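Local coordinates for diheme cytochrome c (Shewanella baltica, PDB 3U99), which carries two covalently bound c-type hemes, each with two histidines at its iron, and probably serves in electron transfer, at residues Ile104-Val115 against Asn139-Asp147; Leu30-Ile39 against Pro88-Phe96. All coordinates share one frame; numbering follows the deposited sequence. Where two conformers were deposited one is given.

Contact 1: Ile104-Val115 against Asn139-Asp147; sequences IPRRMVQDNPKV and NIPGFGRWD. With HEC (heme c), chain B.
Met108 lies over one face of the Phe143 ring, its CG 3.7 Å from the ring centroid and only 8° off the normal, a CH-pi contact. With CG anti to the carbonyl carbon (chi1 -66°) and the chain extended beyond it, SD runs on to Trp146. It meets the indole at its edge, 3.9 Å from CZ3, and also touches CD1 of Ile140. SD makes Met-aromatic contacts with both rings. Asn112 ties the two backbones together. Its ND2 gives one N-H to Pro141 O at 2.9 Å and the other to Met108 O at 3.0 Å, both close to the amide plane. OD1 accepts from Lys114 N in an Asx turn, so three bonds fix the amide. Replacing Asn112 by alanine is likely to leave Met108 O and Pro141 O without the donor they share, and the loop less firmly tied to the hairpin. On the heme side, methyl CMD sits 3.4 Å above the plane of the Trp146 ring, and Ile104 CD1 comes within 3.5 Å of heme C2D. Ile140 O accepts from both Phe143 N and Gly144 N, a classic beta bulge in the C-terminal hairpin, which closes over the edge of a c-type heme pocket.

Contact 2: Leu30-Ile39 against Pro88-Phe96; sequences LLPADKWRAI and PQKITEQAF. With HEC (heme c), chain C.
Part of the wall of the pocket of heme c in chain C is built here, where helix 33-40 and the residues leading into it meet the loop and 3-10 turn before helix 95-101. Ile91 is the apolar centre. Its CG1 packs 3.8 Å from Leu31 CG, and its CD1 reaches CB of Leu30 and heme methyl CMA. Farther out, Lys35 runs past two glutamine amides, with its CE 3.3 Å from Gln89 NE2. That NE2 donates to Gln94 OE1 at 2.9 Å, in plane and on a lone pair, which holds the two amides together. Gln94 is bent at chi2 (-52°), and this folds its amide back toward Gln89. No direct hydrogen bond joins the segments. Water 1 bridges them instead, donating to Lys35 O and accepting from Gln89 N. At the heme, Thr92 N donates to propionate oxygen O1A at 2.9 Å, and Lys90 NZ reaches O2D of the other propionate at 3.1 Å. Ile39 CD1 and Trp36 CZ3 rest against heme methyls, and Ile39 also touches the axial ligand His46. Together these residues form one side of a bis-histidine heme c pocket, polar at the propionates and apolar at the methyls.

Overall arrangement
Contact 1 borders one heme; contact 2 lies mainly on the other but reaches both, through Leu30, Ile91 and Thr92. Their centres lie 24 Å apart. Contact 2 sits nearer the middle of the chain, about 10 Å from its centre, and half of its touching residues are buried. Contact 1 is more peripheral, about 18 Å out, and joins a loop to the C-terminal hairpin. They follow in series: helix 95-101, which begins in contact 2, leads by way of the axial ligand His101 into the loop of contact 1. Their chemistry differs accordingly. Contact 1 relies on sulfur-aromatic packing and a direct hydrogen bond from a side-chain amide, contact 2 on aliphatic packing and a bridging water.

Contact 1: Ile104-Val115 against Asn139-Asp147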
loop_
_atom_site.group_PDB
_atom_site.type_symbol
_atom_site.label_atom_id
_atom_site.label_comp_id
_atom_site.label_asym_id
_atom_site.label_seq_id
_atom_site.Cartn_x
_atom_site.Cartn_y
_atom_site.Cartn_z
ATOM N N ILE A 104 -2.594 5.281 -17.434
ATOM C CA ILE A 104 -1.471 6.128 -17.014
ATOM C C ILE A 104 -0.217 5.611 -17.708
ATOM O O ILE A 104 0.154 4.449 -17.510
ATOM C CB ILE A 104 -1.309 6.089 -15.496
ATOM C CG1 ILE A 104 -2.602 6.460 -14.768
ATOM C CG2 ILE A 104 -0.112 6.954 -15.107
ATOM C CD1 ILE A 104 -2.497 6.164 -13.279
ATOM N N PRO A 105 0.417 6.417 -18.531
ATOM C CA PRO A 105 1.570 5.914 -19.291
ATOM C C PRO A 105 2.878 5.786 -18.519
ATOM O O PRO A 105 3.095 6.391 -17.499
ATOM C CB PRO A 105 1.735 7.005 -20.329
ATOM C CG PRO A 105 1.236 8.251 -19.707
ATOM C CD PRO A 105 0.099 7.813 -18.814
ATOM N N ARG A 106 3.745 4.972 -19.092
ATOM C CA ARG A 106 4.970 4.632 -18.385
ATOM C C ARG A 106 5.846 5.861 -18.190
ATOM O O ARG A 106 6.639 5.932 -17.255
ATOM C CB ARG A 106 5.753 3.561 -19.180
ATOM C CG ARG A 106 5.079 2.301 -19.363
ATOM C CD ARG A 106 6.037 1.380 -20.145
ATOM N NE ARG A 106 7.269 1.083 -19.427
ATOM C CZ ARG A 106 8.553 1.011 -19.171
ATOM N NH1 ARG A 106 9.435 1.600 -19.992
ATOM N NH2 ARG A 106 9.015 0.354 -18.092
ATOM N N ARG A 107 5.866 6.867 -18.962
ATOM C CA ARG A 107 6.615 8.104 -18.794
ATOM C C ARG A 107 6.326 8.780 -17.456
ATOM O O ARG A 107 7.098 9.535 -16.982
ATOM C CB ARG A 107 6.348 9.099 -19.986
ATOM C CG ARG A 107 5.093 9.953 -19.932
ATOM C CD ARG A 107 5.206 11.140 -20.952
ATOM N NE ARG A 107 5.340 10.603 -22.297
ATOM C CZ ARG A 107 6.451 10.553 -23.037
ATOM N NH1 ARG A 107 6.360 9.962 -24.222
ATOM N NH2 ARG A 107 7.591 11.121 -22.669
ATOM N N MET A 108 5.087 8.507 -16.976
ATOM C CA MET A 108 4.726 9.161 -15.713
ATOM C C MET A 108 5.021 8.292 -14.497
ATOM O O MET A 108 4.867 8.778 -13.373
ATOM C CB MET A 108 3.227 9.474 -15.696
ATOM C CG MET A 108 2.843 10.515 -16.729
ATOM S SD MET A 108 1.098 10.892 -16.707
ATOM C CE MET A 108 0.920 11.600 -18.340
ATOM N N VAL A 109 5.410 7.116 -14.610
ATOM C CA VAL A 109 5.575 6.069 -13.600
ATOM C C VAL A 109 6.965 5.449 -13.738
ATOM O O VAL A 109 7.913 5.963 -13.127
ATOM C CB VAL A 109 4.414 5.060 -13.671
ATOM C CG1 VAL A 109 4.498 4.071 -12.510
ATOM C CG2 VAL A 109 3.062 5.819 -13.675
ATOM N N GLN A 110 7.080 4.325 -14.438
ATOM C CA GLN A 110 8.339 3.615 -14.469
ATOM C C GLN A 110 9.473 4.456 -15.010
ATOM O O GLN A 110 10.620 4.307 -14.600
ATOM C CB GLN A 110 8.151 2.349 -15.319
ATOM C CG GLN A 110 7.165 1.396 -14.642
ATOM C CD GLN A 110 5.706 1.553 -15.015
ATOM O OE1 GLN A 110 5.168 2.434 -15.630
ATOM N NE2 GLN A 110 4.884 0.553 -14.596
ATOM N N ASP A 111 9.170 5.361 -15.926
ATOM C CA ASP A 111 10.215 6.225 -16.494
ATOM C C ASP A 111 10.340 7.603 -15.844
ATOM O O ASP A 111 11.032 8.469 -16.319
ATOM C CB ASP A 111 10.020 6.370 -18.027
ATOM C CG ASP A 111 10.133 5.027 -18.761
ATOM O OD1 ASP A 111 10.796 4.077 -18.266
ATOM O OD2 ASP A 111 9.525 4.942 -19.832
ATOM N N ASN A 112 9.572 7.779 -14.783
ATOM C CA ASN A 112 9.519 9.022 -14.034
ATOM C C ASN A 112 10.341 8.860 -12.747
ATOM O O ASN A 112 9.933 8.156 -11.856
ATOM C CB ASN A 112 8.098 9.373 -13.705
ATOM C CG ASN A 112 8.002 10.659 -12.872
ATOM O OD1 ASN A 112 8.996 11.299 -12.532
ATOM N ND2 ASN A 112 6.769 11.018 -12.599
ATOM N N PRO A 113 11.510 9.429 -12.610
ATOM C CA PRO A 113 12.370 9.198 -11.466
ATOM C C PRO A 113 11.744 9.663 -10.162
ATOM O O PRO A 113 12.148 9.234 -9.072
ATOM C CB PRO A 113 13.657 9.988 -11.775
ATOM C CG PRO A 113 13.471 10.635 -13.092
ATOM C CD PRO A 113 12.134 10.272 -13.636
ATOM N N LYS A 114 10.754 10.549 -10.279
ATOM C CA LYS A 114 10.144 11.005 -9.026
ATOM C C LYS A 114 9.082 10.050 -8.560
ATOM O O LYS A 114 8.527 10.206 -7.495
ATOM C CB LYS A 114 9.581 12.389 -9.257
ATOM C CG LYS A 114 10.544 13.444 -9.827
ATOM C CD LYS A 114 9.736 14.730 -10.039
ATOM C CE LYS A 114 10.564 15.924 -10.454
ATOM N NZ LYS A 114 11.170 15.553 -11.784
ATOM N N VAL A 115 8.700 9.060 -9.246
ATOM C CA VAL A 115 7.709 8.002 -8.977
ATOM C C VAL A 115 8.326 6.565 -9.062
ATOM O O VAL A 115 8.437 5.881 -8.067
ATOM C CB VAL A 115 6.509 8.149 -9.967
ATOM C CG1 VAL A 115 5.525 7.046 -9.834
ATOM C CG2 VAL A 115 5.841 9.514 -9.760
ATOM N N ASN A 139 -2.022 14.145 -7.901
ATOM C CA ASN A 139 -0.990 15.041 -8.459
ATOM C C ASN A 139 0.257 14.202 -8.611
ATOM O O ASN A 139 0.851 13.832 -7.581
ATOM C CB ASN A 139 -0.797 16.272 -7.521
ATOM C CG ASN A 139 0.086 17.353 -8.094
ATOM O OD1 ASN A 139 -0.027 18.595 -7.812
ATOM N ND2 ASN A 139 1.057 16.984 -8.843
ATOM N N ILE A 140 0.654 13.997 -9.866
ATOM C CA ILE A 140 1.791 13.156 -10.221
ATOM C C ILE A 140 3.065 13.985 -10.240
ATOM O O ILE A 140 3.149 14.951 -10.985
ATOM C CB ILE A 140 1.572 12.486 -11.576
ATOM C CG1 ILE A 140 0.311 11.641 -11.528
ATOM C CG2 ILE A 140 2.824 11.721 -11.949
ATOM C CD1 ILE A 140 0.163 10.767 -12.749
ATOM N N PRO A 141 4.035 13.681 -9.394
ATOM C CA PRO A 141 5.245 14.503 -9.326
ATOM C C PRO A 141 5.896 14.557 -10.699
ATOM O O PRO A 141 6.084 13.585 -11.364
ATOM C CB PRO A 141 6.155 13.760 -8.354
ATOM C CG PRO A 141 5.260 12.888 -7.553
ATOM C CD PRO A 141 4.033 12.614 -8.391
ATOM N N GLY A 142 6.219 15.803 -11.061
ATOM C CA GLY A 142 6.776 16.147 -12.311
ATOM C C GLY A 142 5.789 16.398 -13.412
ATOM O O GLY A 142 6.227 16.893 -14.453
ATOM N N PHE A 143 4.510 16.103 -13.237
ATOM C CA PHE A 143 3.465 16.233 -14.214
ATOM C C PHE A 143 2.290 17.075 -13.771
ATOM O O PHE A 143 1.599 17.653 -14.631
ATOM C CB PHE A 143 2.956 14.861 -14.633
ATOM C CG PHE A 143 4.004 14.105 -15.486
ATOM C CD1 PHE A 143 3.963 14.130 -16.868
ATOM C CD2 PHE A 143 5.023 13.402 -14.890
ATOM C CE1 PHE A 143 4.927 13.467 -17.600
ATOM C CE2 PHE A 143 5.999 12.745 -15.615
ATOM C CZ PHE A 143 5.977 12.786 -16.996
ATOM N N GLY A 144 2.010 17.195 -12.501
ATOM C CA GLY A 144 0.922 18.003 -11.990
ATOM C C GLY A 144 -0.332 17.222 -11.732
ATOM O O GLY A 144 -0.441 15.986 -11.796
ATOM N N ARG A 145 -1.373 17.996 -11.409
ATOM C CA ARG A 145 -2.693 17.443 -11.172
ATOM C C ARG A 145 -3.156 16.652 -12.370
ATOM O O ARG A 145 -2.944 17.050 -13.507
ATOM C CB ARG A 145 -3.676 18.592 -10.913
ATOM C CG ARG A 145 -3.678 19.067 -9.499
ATOM C CD ARG A 145 -4.693 18.251 -8.748
ATOM N NE ARG A 145 -5.013 18.812 -7.435
ATOM C CZ ARG A 145 -5.913 19.773 -7.211
ATOM N NH1 ARG A 145 -6.116 20.174 -5.981
ATOM N NH2 ARG A 145 -6.575 20.322 -8.205
ATOM N N TRP A 146 -3.769 15.525 -12.139
ATOM C CA TRP A 146 -4.293 14.701 -13.229
ATOM C C TRP A 146 -5.540 15.307 -13.837
ATOM O O TRP A 146 -5.742 15.305 -15.057
ATOM C CB TRP A 146 -4.564 13.339 -12.603
ATOM C CG TRP A 146 -5.128 12.325 -13.513
ATOM C CD1 TRP A 146 -6.434 11.899 -13.511
ATOM C CD2 TRP A 146 -4.432 11.605 -14.525
ATOM N NE1 TRP A 146 -6.571 10.927 -14.473
ATOM C CE2 TRP A 146 -5.382 10.748 -15.103
ATOM C CE3 TRP A 146 -3.098 11.626 -14.972
ATOM C CZ2 TRP A 146 -5.012 9.911 -16.126
ATOM C CZ3 TRP A 146 -2.777 10.774 -15.997
ATOM C CH2 TRP A 146 -3.737 9.943 -16.546
ATOM N N ASP A 147 -6.422 15.838 -12.981
ATOM C CA ASP A 147 -7.685 16.352 -13.492
ATOM C C ASP A 147 -7.666 17.887 -13.482
ATOM O O ASP A 147 -7.300 18.451 -12.433
ATOM C CB ASP A 147 -8.900 15.950 -12.650
ATOM C CG ASP A 147 -9.349 14.525 -12.877
ATOM O OD1 ASP A 147 -9.006 13.994 -13.971
ATOM O OD2 ASP A 147 -10.027 14.006 -11.937
HETATM FE FE HEC B . -3.817 5.550 -7.994
HETATM C CHA HEC B . -6.752 6.462 -9.430
HETATM C CHB HEC B . -5.482 3.672 -5.737
HETATM C CHC HEC B . -0.795 4.428 -6.767
HETATM C CHD HEC B . -2.193 7.689 -10.051
HETATM N NA HEC B . -5.741 5.188 -7.602
HETATM C C1A HEC B . -6.830 5.628 -8.290
HETATM C C2A HEC B . -8.057 5.179 -7.695
HETATM C C3A HEC B . -7.699 4.398 -6.660
HETATM C C4A HEC B . -6.241 4.384 -6.603
HETATM C CMA HEC B . -8.597 3.669 -5.661
HETATM C CAA HEC B . -9.447 5.560 -8.125
HETATM C CBA HEC B . -9.705 6.990 -7.681
HETATM C CGA HEC B . -11.043 7.589 -8.071
HETATM O O1A HEC B . -11.952 6.754 -8.388
HETATM O O2A HEC B . -11.356 8.773 -7.928
HETATM N NB HEC B . -3.278 4.274 -6.521
HETATM C C1B HEC B . -4.131 3.555 -5.687
HETATM C C2B HEC B . -3.335 2.798 -4.805
HETATM C C3B HEC B . -2.054 2.988 -5.131
HETATM C C4B HEC B . -1.993 3.941 -6.183
HETATM C CMB HEC B . -3.976 1.929 -3.700
HETATM C CAB HEC B . -0.766 2.470 -4.459
HETATM C CBB HEC B . -0.778 0.888 -4.274
HETATM N NC HEC B . -1.870 5.953 -8.356
HETATM C C1C HEC B . -0.811 5.414 -7.751
HETATM C C2C HEC B . 0.409 6.012 -8.147
HETATM C C3C HEC B . -0.004 6.973 -9.063
HETATM C C4C HEC B . -1.402 6.941 -9.170
HETATM C CMC HEC B . 1.782 5.745 -7.601
HETATM C CAC HEC B . 0.868 8.001 -9.752
HETATM C CBC HEC B . 1.909 7.435 -10.720
HETATM N ND HEC B . -4.357 6.799 -9.477
HETATM C C1D HEC B . -3.511 7.588 -10.187
HETATM C C2D HEC B . -4.252 8.297 -11.194
HETATM C C3D HEC B . -5.547 7.902 -11.112
HETATM C C4D HEC B . -5.585 6.972 -9.962
HETATM C CMD HEC B . -3.648 9.257 -12.189
HETATM C CAD HEC B . -6.688 8.385 -11.983
HETATM C CBD HEC B . -6.626 7.554 -13.307
HETATM C CGD HEC B . -7.468 8.127 -14.442
HETATM O O1D HEC B . -8.660 8.408 -13.815
HETATM O O2D HEC B . -7.330 7.463 -15.581
#

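Contact 2: Leu30-Ile39 against Pro88-Phe96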
loop_
_atom_site.group_PDB
_atom_site.type_symbol
_atom_site.label_atom_id
_atom_site.label_comp_id
_atom_site.label_asym_id
_atom_site.label_seq_id
_atom_site.Cartn_x
_atom_site.Cartn_y
_atom_site.Cartn_z
ATOM N N LEU A 30 -7.507 -2.409 1.312
ATOM C CA LEU A 30 -6.989 -2.599 -0.054
ATOM C C LEU A 30 -6.747 -4.054 -0.432
ATOM O O LEU A 30 -6.543 -4.329 -1.613
ATOM C CB LEU A 30 -5.695 -1.803 -0.291
ATOM C CG LEU A 30 -5.893 -0.272 -0.210
ATOM C CD1 LEU A 30 -4.543 0.407 -0.291
ATOM C CD2 LEU A 30 -6.795 0.230 -1.315
ATOM N N LEU A 31 -6.771 -4.984 0.553
ATOM C CA LEU A 31 -6.656 -6.389 0.255
ATOM C C LEU A 31 -7.645 -7.176 1.101
ATOM O O LEU A 31 -7.940 -6.755 2.211
ATOM C CB LEU A 31 -5.238 -6.915 0.568
ATOM C CG LEU A 31 -4.109 -6.457 -0.332
ATOM C CD1 LEU A 31 -2.737 -6.926 0.199
ATOM C CD2 LEU A 31 -4.239 -6.945 -1.770
ATOM N N PRO A 32 -8.087 -8.313 0.603
ATOM C CA PRO A 32 -8.859 -9.207 1.460
ATOM C C PRO A 32 -7.975 -9.950 2.449
ATOM O O PRO A 32 -6.743 -10.005 2.303
ATOM C CB PRO A 32 -9.471 -10.147 0.410
ATOM C CG PRO A 32 -8.496 -10.212 -0.709
ATOM C CD PRO A 32 -7.902 -8.820 -0.759
ATOM N N ALA A 33 -8.619 -10.565 3.440
ATOM C CA ALA A 33 -7.903 -11.165 4.539
ATOM C C ALA A 33 -6.902 -12.221 4.116
ATOM O O ALA A 33 -5.807 -12.238 4.681
ATOM C CB ALA A 33 -8.905 -11.722 5.544
ATOM N N ASP A 34 -7.230 -13.089 3.171
ATOM C CA ASP A 34 -6.278 -14.143 2.873
ATOM C C ASP A 34 -5.018 -13.585 2.241
ATOM O O ASP A 34 -3.928 -14.127 2.431
ATOM C CB ASP A 34 -6.881 -15.168 1.940
ATOM C CG ASP A 34 -7.401 -14.665 0.632
ATOM O OD1 ASP A 34 -7.410 -15.421 -0.360
ATOM O OD2 ASP A 34 -7.840 -13.538 0.494
ATOM N N LYS A 35 -5.169 -12.477 1.492
ATOM C CA LYS A 35 -3.990 -11.878 0.917
ATOM C C LYS A 35 -3.151 -11.162 1.960
ATOM O O LYS A 35 -1.908 -11.181 1.909
ATOM C CB LYS A 35 -4.431 -10.984 -0.250
ATOM C CG LYS A 35 -4.945 -11.850 -1.365
ATOM C CD LYS A 35 -5.310 -11.196 -2.669
ATOM C CE LYS A 35 -5.742 -12.277 -3.657
ATOM N NZ LYS A 35 -6.969 -11.977 -4.403
ATOM N N TRP A 36 -3.737 -10.564 2.984
ATOM C CA TRP A 36 -2.939 -10.029 4.096
ATOM C C TRP A 36 -2.236 -11.180 4.852
ATOM O O TRP A 36 -1.059 -11.031 5.211
ATOM C CB TRP A 36 -3.804 -9.247 5.054
ATOM C CG TRP A 36 -4.160 -7.859 4.582
ATOM C CD1 TRP A 36 -5.419 -7.379 4.491
ATOM C CD2 TRP A 36 -3.259 -6.844 4.160
ATOM N NE1 TRP A 36 -5.372 -6.087 4.029
ATOM C CE2 TRP A 36 -4.047 -5.744 3.834
ATOM C CE3 TRP A 36 -1.889 -6.721 4.048
ATOM C CZ2 TRP A 36 -3.518 -4.527 3.373
ATOM C CZ3 TRP A 36 -1.357 -5.543 3.612
ATOM C CH2 TRP A 36 -2.165 -4.445 3.272
ATOM N N ARG A 37 -2.914 -12.287 5.092
ATOM C CA ARG A 37 -2.265 -13.373 5.810
ATOM C C ARG A 37 -1.082 -13.931 5.037
ATOM O O ARG A 37 -0.093 -14.347 5.627
ATOM C CB ARG A 37 -3.298 -14.473 6.067
ATOM C CG ARG A 37 -4.309 -14.156 7.154
ATOM C CD ARG A 37 -5.047 -15.408 7.621
ATOM N NE ARG A 37 -5.959 -15.898 6.588
ATOM C CZ ARG A 37 -7.242 -15.617 6.445
ATOM N NH1 ARG A 37 -7.891 -14.807 7.292
ATOM N NH2 ARG A 37 -7.955 -16.134 5.449
ATOM N N ALA A 38 -1.198 -13.923 3.685
ATOM C CA ALA A 38 -0.063 -14.417 2.909
ATOM C C ALA A 38 1.139 -13.523 3.132
ATOM O O ALA A 38 2.293 -13.966 3.114
ATOM C CB ALA A 38 -0.500 -14.492 1.458
ATOM N N ILE A 39 0.961 -12.224 3.348
ATOM C CA ILE A 39 2.057 -11.303 3.628
ATOM C C ILE A 39 2.587 -11.453 5.017
ATOM O O ILE A 39 3.798 -11.569 5.242
ATOM C CB ILE A 39 1.572 -9.847 3.321
ATOM C CG1 ILE A 39 1.374 -9.659 1.825
ATOM C CG2 ILE A 39 2.554 -8.838 3.889
ATOM C CD1 ILE A 39 0.781 -8.379 1.324
ATOM N N PRO A 88 2.785 -14.373 -1.616
ATOM C CA PRO A 88 2.208 -13.072 -1.331
ATOM C C PRO A 88 2.139 -12.206 -2.580
ATOM O O PRO A 88 3.143 -12.026 -3.280
ATOM C CB PRO A 88 3.169 -12.354 -0.391
ATOM C CG PRO A 88 4.307 -13.295 -0.172
ATOM C CD PRO A 88 4.162 -14.457 -1.077
ATOM N N GLN A 89 0.965 -11.670 -2.782
ATOM C CA GLN A 89 0.641 -10.770 -3.855
ATOM C C GLN A 89 0.669 -9.303 -3.383
ATOM O O GLN A 89 0.387 -8.950 -2.259
ATOM C CB GLN A 89 -0.751 -11.058 -4.408
ATOM C CG GLN A 89 -0.942 -12.428 -4.987
ATOM C CD GLN A 89 -2.318 -12.736 -5.530
ATOM O OE1 GLN A 89 -2.574 -13.938 -5.821
ATOM N NE2 GLN A 89 -3.172 -11.721 -5.672
ATOM N N LYS A 90 0.976 -8.458 -4.354
ATOM C CA LYS A 90 0.964 -7.039 -4.139
ATOM C C LYS A 90 -0.388 -6.398 -4.417
ATOM O O LYS A 90 -1.175 -6.901 -5.197
ATOM C CB LYS A 90 2.000 -6.500 -5.113
ATOM C CG LYS A 90 3.397 -7.024 -4.847
ATOM C CD LYS A 90 4.339 -6.265 -5.773
ATOM C CE LYS A 90 5.801 -6.566 -5.531
ATOM N NZ LYS A 90 6.673 -5.784 -6.491
ATOM N N ILE A 91 -0.671 -5.252 -3.816
ATOM C CA ILE A 91 -1.850 -4.448 -4.194
ATOM C C ILE A 91 -1.808 -4.106 -5.675
ATOM O O ILE A 91 -2.821 -4.147 -6.338
ATOM C CB ILE A 91 -1.933 -3.213 -3.323
ATOM C CG1 ILE A 91 -2.148 -3.592 -1.849
ATOM C CG2 ILE A 91 -3.075 -2.334 -3.776
ATOM C CD1 ILE A 91 -1.833 -2.472 -0.857
ATOM N N THR A 92 -0.625 -3.754 -6.139
ATOM C CA THR A 92 -0.472 -3.278 -7.533
ATOM C C THR A 92 -0.644 -4.418 -8.526
ATOM O O THR A 92 -0.612 -4.136 -9.740
ATOM C CB THR A 92 0.885 -2.585 -7.723
ATOM O OG1 THR A 92 1.903 -3.474 -7.250
ATOM C CG2 THR A 92 0.942 -1.284 -6.921
ATOM N N GLU A 93 -0.841 -5.632 -8.071
ATOM C CA GLU A 93 -1.087 -6.767 -8.953
ATOM C C GLU A 93 -2.541 -7.166 -8.942
ATOM O O GLU A 93 -2.980 -8.097 -9.622
ATOM C CB GLU A 93 -0.269 -7.988 -8.460
ATOM C CG GLU A 93 1.225 -7.831 -8.628
ATOM C CD GLU A 93 2.019 -8.951 -7.942
ATOM O OE1 GLU A 93 1.617 -9.590 -6.950
ATOM O OE2 GLU A 93 3.138 -9.129 -8.506
ATOM N N GLN A 94 -3.342 -6.513 -8.115
ATOM C CA GLN A 94 -4.764 -6.833 -8.104
ATOM C C GLN A 94 -5.458 -6.214 -9.318
ATOM O O GLN A 94 -5.174 -5.140 -9.793
ATOM C CB GLN A 94 -5.376 -6.372 -6.790
ATOM C CG GLN A 94 -4.665 -6.813 -5.508
ATOM C CD GLN A 94 -4.425 -8.292 -5.461
ATOM O OE1 GLN A 94 -3.322 -8.875 -5.403
ATOM N NE2 GLN A 94 -5.537 -8.961 -5.573
ATOM N N ALA A 95 -6.459 -6.940 -9.749
ATOM C CA ALA A 95 -7.205 -6.531 -10.938
ATOM C C ALA A 95 -7.872 -5.171 -10.720
ATOM O O ALA A 95 -7.900 -4.385 -11.652
ATOM C CB ALA A 95 -8.261 -7.548 -11.264
ATOM N N PHE A 96 -8.364 -4.843 -9.538
ATOM C CA PHE A 96 -9.019 -3.536 -9.364
ATOM C C PHE A 96 -7.982 -2.397 -9.551
ATOM O O PHE A 96 -8.278 -1.367 -10.105
ATOM C CB PHE A 96 -9.716 -3.390 -7.981
ATOM C CG PHE A 96 -8.758 -2.946 -6.824
ATOM C CD1 PHE A 96 -8.542 -1.626 -6.531
ATOM C CD2 PHE A 96 -8.088 -3.890 -6.055
ATOM C CE1 PHE A 96 -7.673 -1.262 -5.455
ATOM C CE2 PHE A 96 -7.196 -3.500 -5.007
ATOM C CZ PHE A 96 -6.995 -2.201 -4.749
HETATM FE FE HEC C . 6.054 -3.768 2.900
HETATM C CHA HEC C . 5.774 -3.847 -0.438
HETATM C CHB HEC C . 2.752 -4.507 3.230
HETATM C CHC HEC C . 6.350 -3.527 6.248
HETATM C CHD HEC C . 9.392 -3.216 2.567
HETATM N NA HEC C . 4.531 -4.116 1.632
HETATM C C1A HEC C . 4.607 -4.070 0.249
HETATM C C2A HEC C . 3.285 -4.277 -0.318
HETATM C C3A HEC C . 2.444 -4.440 0.730
HETATM C C4A HEC C . 3.253 -4.376 1.939
HETATM C CMA HEC C . 0.966 -4.711 0.673
HETATM C CAA HEC C . 3.013 -4.299 -1.770
HETATM C CBA HEC C . 2.889 -2.906 -2.352
HETATM C CGA HEC C . 2.426 -2.987 -3.808
HETATM O O1A HEC C . 1.241 -3.359 -4.018
HETATM O O2A HEC C . 3.203 -2.725 -4.746
HETATM N NB HEC C . 4.782 -4.004 4.454
HETATM C C1B HEC C . 3.452 -4.348 4.392
HETATM C C2B HEC C . 2.979 -4.573 5.740
HETATM C C3B HEC C . 3.985 -4.310 6.591
HETATM C C4B HEC C . 5.101 -3.929 5.802
HETATM C CMB HEC C . 1.549 -5.009 6.037
HETATM C CAB HEC C . 4.060 -4.424 8.112
HETATM C CBB HEC C . 3.845 -5.890 8.539
HETATM N NC HEC C . 7.562 -3.408 4.171
HETATM C C1C HEC C . 7.485 -3.283 5.514
HETATM C C2C HEC C . 8.729 -2.943 6.112
HETATM C C3C HEC C . 9.582 -2.853 5.069
HETATM C C4C HEC C . 8.893 -3.183 3.880
HETATM C CMC HEC C . 8.938 -2.629 7.602
HETATM C CAC HEC C . 11.037 -2.449 5.134
HETATM C CBC HEC C . 11.941 -3.282 6.027
HETATM N ND HEC C . 7.323 -3.632 1.366
HETATM C C1D HEC C . 8.669 -3.440 1.453
HETATM C C2D HEC C . 9.244 -3.412 0.096
HETATM C C3D HEC C . 8.226 -3.582 -0.763
HETATM C C4D HEC C . 7.035 -3.672 0.054
HETATM C CMD HEC C . 10.710 -3.378 -0.266
HETATM C CAD HEC C . 8.338 -3.638 -2.250
HETATM C CBD HEC C . 8.139 -2.238 -2.924
HETATM C CGD HEC C . 8.425 -2.359 -4.418
HETATM O O1D HEC C . 8.469 -1.088 -4.886
HETATM O O2D HEC C . 7.883 -3.419 -4.987
HETATM O O HOH W 1 -0.883 -11.253 -0.681
#